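Local atomic coordinates of putative modification methylase (Thermus thermophilus, PDB entry 2ZIG), a protein that probably transfers a methyl group from S-adenosyl-L-methionine to the N4 atom of cytosine in DNA, as a member of the N(4)/N(6)-methyltransferase family. Residues L222-A225 with E226-R230. Numbering follows the deposited sequence.
Sequences LELA and ERLVR
The guanidinium of R227 meets the carboxylate of E223 one helical turn back, with the two planes 69° apart and OE2 of E223 approaching obliquely at 3.8 Å from NH2 of R227, a long salt bridge. A water lies at the guanidinium edge, in its plane, and bridges the pair, accepting from R227 NH2 and donating to E223 OE2, each at 3.0 Å. R227 also makes a cation-pi contact with W205, and its NH1 forms a salt bridge to OD1 of D207, the stronger partner. The i to i+4 spacing on helix 222-232 of the Rossmann-like methylase domain brings E223 and R227 together. Both first torsions put CG opposite the backbone N (chi1 172° and -167°), and a bend at chi3 turns the guanidinium. On another face, CD2 of L224 presses against CD1 of L228 at a tight 3.5 Å, and both leucines rest on W205. CD2 of L222 meets the aliphatic CG of E226 at 3.4 Å, while E226 OE2 reaches R255 in a salt bridge. Backbone hydrogen bonds include E226 N to L222 O at 2.8 Å. The long, water-bridged ion pair probably contributes modestly, with D207 the stronger anchor for R227.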
loop_
_atom_site.group_PDB
_atom_site.type_symbol
_atom_site.label_atom_id
_atom_site.label_comp_id
_atom_site.label_asym_id
_atom_site.label_seq_id
_atom_site.Cartn_x
_atom_site.Cartn_y
_atom_site.Cartn_z
ATOM N N LEU B 222 -15.923 12.840 8.305
ATOM C CA LEU B 222 -15.372 13.833 9.205
ATOM C C LEU B 222 -14.599 13.091 10.306
ATOM O O LEU B 222 -13.485 13.469 10.667
ATOM C CB LEU B 222 -16.498 14.646 9.835
ATOM C CG LEU B 222 -16.255 16.115 10.186
ATOM C CD1 LEU B 222 -17.220 16.496 11.296
ATOM C CD2 LEU B 222 -14.824 16.349 10.635
ATOM N N GLU B 223 -15.196 12.025 10.824
ATOM C CA GLU B 223 -14.567 11.263 11.887
ATOM C C GLU B 223 -13.153 10.801 11.562
ATOM O O GLU B 223 -12.280 10.793 12.430
ATOM C CB GLU B 223 -15.430 10.059 12.266
ATOM C CG GLU B 223 -14.734 9.129 13.234
ATOM C CD GLU B 223 -15.672 8.121 13.857
ATOM O OE1 GLU B 223 -16.485 7.516 13.120
ATOM O OE2 GLU B 223 -15.583 7.927 15.090
ATOM N N LEU B 224 -12.929 10.406 10.319
ATOM C CA LEU B 224 -11.608 9.956 9.901
ATOM C C LEU B 224 -10.643 11.148 9.933
ATOM O O LEU B 224 -9.485 11.018 10.328
ATOM C CB LEU B 224 -11.691 9.358 8.496
ATOM C CG LEU B 224 -10.459 8.664 7.896
ATOM C CD1 LEU B 224 -10.888 7.808 6.729
ATOM C CD2 LEU B 224 -9.442 9.688 7.439
ATOM N N ALA B 225 -11.121 12.317 9.522
ATOM C CA ALA B 225 -10.264 13.501 9.539
ATOM C C ALA B 225 -9.991 13.948 10.977
ATOM O O ALA B 225 -8.865 14.316 11.322
ATOM C CB ALA B 225 -10.912 14.637 8.747
ATOM N N GLU B 226 -11.018 13.915 11.823
ATOM C CA GLU B 226 -10.831 14.342 13.208
ATOM C C GLU B 226 -9.809 13.470 13.918
ATOM O O GLU B 226 -9.018 13.954 14.711
ATOM C CB GLU B 226 -12.155 14.317 13.968
ATOM C CG GLU B 226 -13.153 15.324 13.453
ATOM C CD GLU B 226 -14.484 15.226 14.156
ATOM O OE1 GLU B 226 -14.999 14.095 14.278
ATOM O OE2 GLU B 226 -15.022 16.269 14.579
ATOM N N ARG B 227 -9.836 12.179 13.628
ATOM C CA ARG B 227 -8.906 11.241 14.238
ATOM C C ARG B 227 -7.466 11.599 13.835
ATOM O O ARG B 227 -6.565 11.613 14.670
ATOM C CB ARG B 227 -9.274 9.821 13.794
ATOM C CG ARG B 227 -8.607 8.699 14.557
ATOM C CD ARG B 227 -9.216 7.332 14.188
ATOM N NE ARG B 227 -10.546 7.118 14.765
ATOM C CZ ARG B 227 -11.204 5.959 14.730
ATOM N NH1 ARG B 227 -10.666 4.893 14.135
ATOM N NH2 ARG B 227 -12.387 5.849 15.325
ATOM N N LEU B 228 -7.256 11.914 12.562
ATOM C CA LEU B 228 -5.919 12.261 12.081
ATOM C C LEU B 228 -5.423 13.565 12.712
ATOM O O LEU B 228 -4.278 13.649 13.160
ATOM C CB LEU B 228 -5.924 12.357 10.549
ATOM C CG LEU B 228 -6.170 10.996 9.873
ATOM C CD1 LEU B 228 -6.440 11.169 8.368
ATOM C CD2 LEU B 228 -4.947 10.090 10.113
ATOM N N VAL B 229 -6.291 14.572 12.764
ATOM C CA VAL B 229 -5.919 15.843 13.368
ATOM C C VAL B 229 -5.470 15.616 14.814
ATOM O O VAL B 229 -4.410 16.089 15.223
ATOM C CB VAL B 229 -7.099 16.845 13.358
ATOM C CG1 VAL B 229 -6.746 18.083 14.187
ATOM C CG2 VAL B 229 -7.418 17.264 11.932
ATOM N N ARG B 230 -6.267 14.876 15.581
ATOM C CA ARG B 230 -5.940 14.614 16.982
ATOM C C ARG B 230 -4.652 13.828 17.163
ATOM O O ARG B 230 -3.962 13.985 18.170
ATOM C CB ARG B 230 -7.085 13.862 17.662
ATOM C CG ARG B 230 -8.410 14.617 17.639
ATOM C CD ARG B 230 -9.467 13.851 18.390
ATOM N NE ARG B 230 -9.070 13.637 19.778
ATOM C CZ ARG B 230 -9.668 12.787 20.600
ATOM N NH1 ARG B 230 -10.698 12.062 20.170
ATOM N NH2 ARG B 230 -9.242 12.667 21.852
HETATM O O HOH W 1 -12.904 8.615 16.224
#